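Local coordinates for protein endo-beta-mannanase (Opitutaceae bacterium TAV5, PDB 7BOB) that probably hydrolyses beta-1,4-mannosidic linkages from chain ends, working as a homotrimeric exo-mannosidase of glycoside hydrolase family 5, at residues A[530-535]-A[539-544]; A[486-491]-A[551-556]. All blocks are in the same frame, centred on the assembly; numbering follows the deposited sequence.

The two contacts lie in the alpha/beta domain that follows the catalytic barrel, their centres about 9 Å apart, and together they illustrate how chemistry follows place in a fold. Contact 1 is the hairpin at the margin of the mixed sheet: partly buried, it is tied by direct backbone hydrogen bonds. Contact 2 is fully buried and sets a helix end against strand 549-554; it has no direct hydrogen bond across it and relies on apolar side chains and one bridging water. The shared element is the sheet itself, since strand 539-546 of contact 1 neighbours strand 549-554 of contact 2, with Leu542 probably bonded to Ser553 and His544 to Val551.

Contact 1 of 2, residues A[530-535]-A[539-544]; sequences ILMTDN and PLVLRH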
loop_
_atom_site.group_PDB
_atom_site.type_symbol
_atom_site.label_atom_id
_atom_site.label_comp_id
_atom_site.label_asym_id
_atom_site.label_seq_id
_atom_site.Cartn_x
_atom_site.Cartn_y
_atom_site.Cartn_z
ATOM N N ILE A 530 5.486 38.194 -17.038
ATOM C CA ILE A 530 5.458 36.839 -17.572
ATOM C C ILE A 530 6.784 36.599 -18.285
ATOM O O ILE A 530 7.014 37.106 -19.384
ATOM C CB ILE A 530 4.256 36.633 -18.499
ATOM C CG1 ILE A 530 2.975 36.573 -17.663
ATOM C CG2 ILE A 530 4.406 35.362 -19.319
ATOM C CD1 ILE A 530 1.701 36.697 -18.490
ATOM N N LEU A 531 7.667 35.831 -17.655
ATOM C CA LEU A 531 8.984 35.611 -18.237
ATOM C C LEU A 531 8.955 34.551 -19.335
ATOM O O LEU A 531 9.692 34.668 -20.323
ATOM C CB LEU A 531 9.974 35.239 -17.138
ATOM C CG LEU A 531 11.474 35.308 -17.413
ATOM C CD1 LEU A 531 11.996 36.734 -17.328
ATOM C CD2 LEU A 531 12.220 34.413 -16.410
ATOM N N MET A 532 8.111 33.531 -19.196
ATOM C CA MET A 532 7.996 32.469 -20.186
ATOM C C MET A 532 6.552 32.001 -20.229
ATOM O O MET A 532 5.823 32.085 -19.236
ATOM C CB MET A 532 8.905 31.271 -19.872
ATOM C CG MET A 532 10.382 31.516 -20.064
ATOM S SD MET A 532 11.399 30.229 -19.296
ATOM C CE MET A 532 10.536 28.754 -19.881
ATOM N N THR A 533 6.151 31.485 -21.382
ATOM C CA THR A 533 4.832 30.915 -21.570
ATOM C C THR A 533 5.016 29.474 -21.997
ATOM O O THR A 533 6.086 29.090 -22.473
ATOM C CB THR A 533 4.023 31.681 -22.644
ATOM O OG1 THR A 533 4.838 31.871 -23.813
ATOM C CG2 THR A 533 3.598 33.046 -22.123
ATOM N N ASP A 534 3.977 28.668 -21.827
ATOM C CA ASP A 534 4.020 27.378 -22.490
ATOM C C ASP A 534 3.749 27.595 -23.983
ATOM O O ASP A 534 3.555 28.727 -24.445
ATOM C CB ASP A 534 3.048 26.390 -21.838
ATOM C CG ASP A 534 1.612 26.839 -21.932
ATOM O OD1 ASP A 534 1.394 28.011 -22.305
ATOM O OD2 ASP A 534 0.704 26.025 -21.634
ATOM N N ASN A 535 3.771 26.509 -24.760
ATOM C CA ASN A 535 3.694 26.662 -26.205
ATOM C C ASN A 535 2.284 27.009 -26.674
ATOM O O ASN A 535 2.118 27.441 -27.819
ATOM C CB ASN A 535 4.245 25.403 -26.910
ATOM C CG ASN A 535 3.288 24.195 -26.856
ATOM O OD1 ASN A 535 2.338 24.151 -26.066
ATOM N ND2 ASN A 535 3.559 23.196 -27.702
ATOM N N PRO A 539 0.850 31.683 -19.092
ATOM C CA PRO A 539 2.026 31.941 -18.253
ATOM C C PRO A 539 2.530 30.673 -17.581
ATOM O O PRO A 539 1.751 29.889 -17.035
ATOM C CB PRO A 539 1.510 32.956 -17.227
ATOM C CG PRO A 539 0.245 33.521 -17.848
ATOM C CD PRO A 539 -0.338 32.399 -18.597
ATOM N N LEU A 540 3.858 30.482 -17.623
ATOM C CA LEU A 540 4.537 29.346 -17.013
ATOM C C LEU A 540 5.662 29.747 -16.058
ATOM O O LEU A 540 5.827 29.098 -15.022
ATOM C CB LEU A 540 5.076 28.411 -18.106
ATOM C CG LEU A 540 5.751 27.156 -17.557
ATOM C CD1 LEU A 540 4.780 26.376 -16.663
ATOM C CD2 LEU A 540 6.298 26.278 -18.678
ATOM N N VAL A 541 6.435 30.790 -16.376
ATOM C CA VAL A 541 7.437 31.341 -15.461
ATOM C C VAL A 541 7.143 32.823 -15.250
ATOM O O VAL A 541 7.077 33.593 -16.218
ATOM C CB VAL A 541 8.879 31.150 -15.967
ATOM C CG1 VAL A 541 9.856 31.704 -14.945
ATOM C CG2 VAL A 541 9.188 29.676 -16.239
ATOM N N LEU A 542 6.965 33.217 -13.999
ATOM C CA LEU A 542 6.778 34.609 -13.619
ATOM C C LEU A 542 8.046 35.170 -12.981
ATOM O O LEU A 542 8.880 34.431 -12.443
ATOM C CB LEU A 542 5.616 34.759 -12.638
ATOM C CG LEU A 542 4.313 34.041 -12.934
ATOM C CD1 LEU A 542 3.293 34.360 -11.844
ATOM C CD2 LEU A 542 3.780 34.442 -14.313
ATOM N N ARG A 543 8.171 36.502 -13.029
ATOM C CA ARG A 543 9.277 37.224 -12.392
ATOM C C ARG A 543 8.736 38.482 -11.726
ATOM O O ARG A 543 8.088 39.304 -12.381
ATOM C CB ARG A 543 10.378 37.594 -13.402
ATOM C CG ARG A 543 11.653 38.142 -12.754
ATOM C CD ARG A 543 12.898 37.932 -13.616
ATOM N NE ARG A 543 13.466 36.598 -13.443
ATOM C CZ ARG A 543 14.373 36.043 -14.247
ATOM N NH1 ARG A 543 14.846 36.709 -15.300
ATOM N NH2 ARG A 543 14.816 34.812 -13.988
ATOM N N HIS A 544 8.997 38.629 -10.432
ATOM C CA HIS A 544 8.364 39.662 -9.622
ATOM C C HIS A 544 9.419 40.306 -8.752
ATOM O O HIS A 544 10.077 39.616 -7.964
ATOM C CB HIS A 544 7.255 39.080 -8.741
ATOM C CG HIS A 544 6.432 40.113 -8.038
ATOM N ND1 HIS A 544 5.828 39.883 -6.821
ATOM C CD2 HIS A 544 6.102 41.380 -8.386
ATOM C CE1 HIS A 544 5.164 40.962 -6.449
ATOM N NE2 HIS A 544 5.314 41.886 -7.381
#
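Leu531 and Arg543 meet across a beta hairpin whose pairing is interrupted by two classic beta bulges. Followed outward, the leucine passes from Val541 to the arginine. Its CB lies 3.5 Å from the carbonyl O of Val541; with CG anti to the backbone N (chi1 -164°), the branch is carried on to the arginine. There CD2 sits over the centre of one guanidinium face, 3.5 Å from CZ of Arg543, and still touches CG1 of Val541 at 3.9 Å, while CD1 lies 3.5 Å from NH1 of Arg543. The guanidinium is held elsewhere through NE, which hydrogen bonds OG1 of Thr552. A leucine in place of Arg543 would probably leave Thr552 without this donor and Leu531 without the flat surface beneath its methyl.

In the backbone, each bulge gathers two donors on one acceptor. Val541 O receives Leu531 N at 2.7 Å and Met532 N at 3.2 Å, the latter in the carbonyl plane on a lone pair. Met532 O in turn takes both Leu540 N and Val541 N, which arrive from the same face of its plane. The near-helical psi of Leu531 (-34°) marks the first bulge and helps turn its side chain toward the partner strand. Met532 and Val541 share one face of the sheet, running side by side with SD 3.8 Å from CG2 of the valine. On the opposite face CD1 of Ile530 reaches CG of Pro539 at 3.6 Å, and CG1 of Ile530 touches CD2 of Leu542.

Strand 529-533 is the outermost strand of the mixed sheet within the chain, and strand 539-546 lies between it and strand 549-554. Met532 packs against Thr503 and Thr505 of strand 501-505, and Ile530 against Pro525 of strand 520-525.

Contact 2 of 2, residues A[486-491]-A[551-556]; sequences RLVGAE and VTSVLA
The carbonyl group of Leu487 is the flat group that meets Val551, for no ring or planar side chain is exchanged between helix end 486-488 and strand 551-554. The valine lies to one side of that peptide plane, its CG2 3.5 Å from the carbonyl O of Leu487; from the other side the same oxygen accepts a hydrogen bond from ND1 of His544. Helix-on-sheet packing of this kind is a staple of alpha/beta domains, here the domain with a mixed sheet that follows the (beta/alpha)8 barrel of the family 5 enzyme.

The side chains repeat the theme. Leu487 holds CG anti to its backbone N (chi1 -176°), and from there CD1 reaches CG2 of Val551 at 3.5 Å, the two side chains crossing at about a right angle. One methyl of the strand valine thus serves both the leucine's tip and its carbonyl. Val488 turns instead to Ser553: CG1 and CG2 each come within 3.5 Å of OG, so that the hydroxyl rests against the fork of the valine.

Behind Leu487 lie Ile457 and Leu460 of helix 454-465, while Trp472 of strand 469-473 touches both Leu487 and Val488. Immediately after the helix, Gly489 adopts a positive phi (93°), at which a CB would be jammed against the preceding carbonyl O, and the chain can leave for strand 490-496.

A single water links three polar atoms between helix end and strand. Ser553 OG donates to it over 2.8 Å, and the water in turn donates hydrogen bonds to Val551 O at 3.1 Å and to Val488 O at 2.6 Å.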
loop_
_atom_site.group_PDB
_atom_site.type_symbol
_atom_site.label_atom_id
_atom_site.label_comp_id
_atom_site.label_asym_id
_atom_site.label_seq_id
_atom_site.Cartn_x
_atom_site.Cartn_y
_atom_site.Cartn_z
ATOM N N ARG A 486 0.879 38.165 -3.142
ATOM C CA ARG A 486 1.712 39.370 -3.108
ATOM C C ARG A 486 3.188 39.049 -3.281
ATOM O O ARG A 486 3.944 39.897 -3.768
ATOM C CB ARG A 486 1.499 40.143 -1.801
ATOM C CG ARG A 486 0.039 40.515 -1.584
ATOM C CD ARG A 486 -0.157 41.527 -0.462
ATOM N NE ARG A 486 0.159 40.965 0.855
ATOM C CZ ARG A 486 -0.747 40.631 1.778
ATOM N NH1 ARG A 486 -2.053 40.791 1.534
ATOM N NH2 ARG A 486 -0.346 40.129 2.944
ATOM N N LEU A 487 3.627 37.847 -2.888
ATOM C CA LEU A 487 5.034 37.497 -3.054
ATOM C C LEU A 487 5.326 36.990 -4.460
ATOM O O LEU A 487 6.303 37.411 -5.087
ATOM C CB LEU A 487 5.449 36.449 -2.029
ATOM C CG LEU A 487 6.934 36.078 -2.034
ATOM C CD1 LEU A 487 7.812 37.326 -2.074
ATOM C CD2 LEU A 487 7.254 35.235 -0.817
ATOM N N VAL A 488 4.505 36.074 -4.970
ATOM C CA VAL A 488 4.709 35.612 -6.337
ATOM C C VAL A 488 4.418 36.739 -7.330
ATOM O O VAL A 488 5.093 36.865 -8.359
ATOM C CB VAL A 488 3.837 34.373 -6.607
ATOM C CG1 VAL A 488 3.709 34.118 -8.122
ATOM C CG2 VAL A 488 4.404 33.167 -5.887
ATOM N N GLY A 489 3.425 37.575 -7.030
ATOM C CA GLY A 489 3.002 38.626 -7.930
ATOM C C GLY A 489 1.871 38.258 -8.871
ATOM O O GLY A 489 1.809 38.791 -9.982
ATOM N N ALA A 490 0.966 37.371 -8.456
ATOM C CA ALA A 490 -0.088 36.844 -9.309
ATOM C C ALA A 490 -1.127 36.167 -8.423
ATOM O O ALA A 490 -0.807 35.709 -7.327
ATOM C CB ALA A 490 0.473 35.857 -10.335
ATOM N N GLU A 491 -2.371 36.156 -8.888
ATOM C CA GLU A 491 -3.489 35.498 -8.232
ATOM C C GLU A 491 -3.937 34.298 -9.058
ATOM O O GLU A 491 -3.746 34.261 -10.279
ATOM C CB GLU A 491 -4.674 36.454 -8.067
ATOM C CG GLU A 491 -4.578 37.368 -6.883
ATOM C CD GLU A 491 -5.429 38.607 -7.049
ATOM O OE1 GLU A 491 -6.358 38.590 -7.882
ATOM O OE2 GLU A 491 -5.159 39.606 -6.353
ATOM N N VAL A 551 11.582 37.566 -7.152
ATOM C CA VAL A 551 10.982 36.235 -7.099
ATOM C C VAL A 551 10.794 35.734 -8.521
ATOM O O VAL A 551 10.060 36.352 -9.306
ATOM C CB VAL A 551 9.628 36.265 -6.369
ATOM C CG1 VAL A 551 9.000 34.849 -6.305
ATOM C CG2 VAL A 551 9.774 36.881 -4.985
ATOM N N THR A 552 11.429 34.612 -8.854
ATOM C CA THR A 552 11.182 33.915 -10.119
ATOM C C THR A 552 10.401 32.633 -9.809
ATOM O O THR A 552 10.957 31.677 -9.252
ATOM C CB THR A 552 12.494 33.622 -10.855
ATOM O OG1 THR A 552 13.178 34.850 -11.117
ATOM C CG2 THR A 552 12.262 32.897 -12.163
ATOM N N SER A 553 9.108 32.615 -10.149
ATOM C CA SER A 553 8.227 31.491 -9.841
ATOM C C SER A 553 7.969 30.652 -11.088
ATOM O O SER A 553 7.633 31.192 -12.149
ATOM C CB SER A 553 6.897 31.979 -9.254
ATOM O OG SER A 553 7.049 32.953 -8.234
ATOM N N VAL A 554 8.112 29.333 -10.960
ATOM C CA VAL A 554 7.813 28.391 -12.038
ATOM C C VAL A 554 6.554 27.616 -11.672
ATOM O O VAL A 554 6.509 26.953 -10.625
ATOM C CB VAL A 554 8.983 27.418 -12.290
ATOM C CG1 VAL A 554 8.629 26.408 -13.381
ATOM C CG2 VAL A 554 10.269 28.175 -12.620
ATOM N N LEU A 555 5.549 27.663 -12.543
ATOM C CA LEU A 555 4.268 27.013 -12.283
ATOM C C LEU A 555 4.281 25.560 -12.746
ATOM O O LEU A 555 3.397 25.111 -13.465
ATOM C CB LEU A 555 3.138 27.794 -12.948
ATOM C CG LEU A 555 3.131 29.286 -12.585
ATOM C CD1 LEU A 555 2.016 30.055 -13.296
ATOM C CD2 LEU A 555 3.021 29.450 -11.072
ATOM N N ALA A 556 5.314 24.819 -12.358
ATOM C CA ALA A 556 5.377 23.391 -12.637
ATOM C C ALA A 556 6.289 22.762 -11.599
ATOM O O ALA A 556 7.124 23.439 -10.990
ATOM C CB ALA A 556 5.880 23.090 -14.050
HETATM O O HOH W 1 7.059 35.494 -9.326
#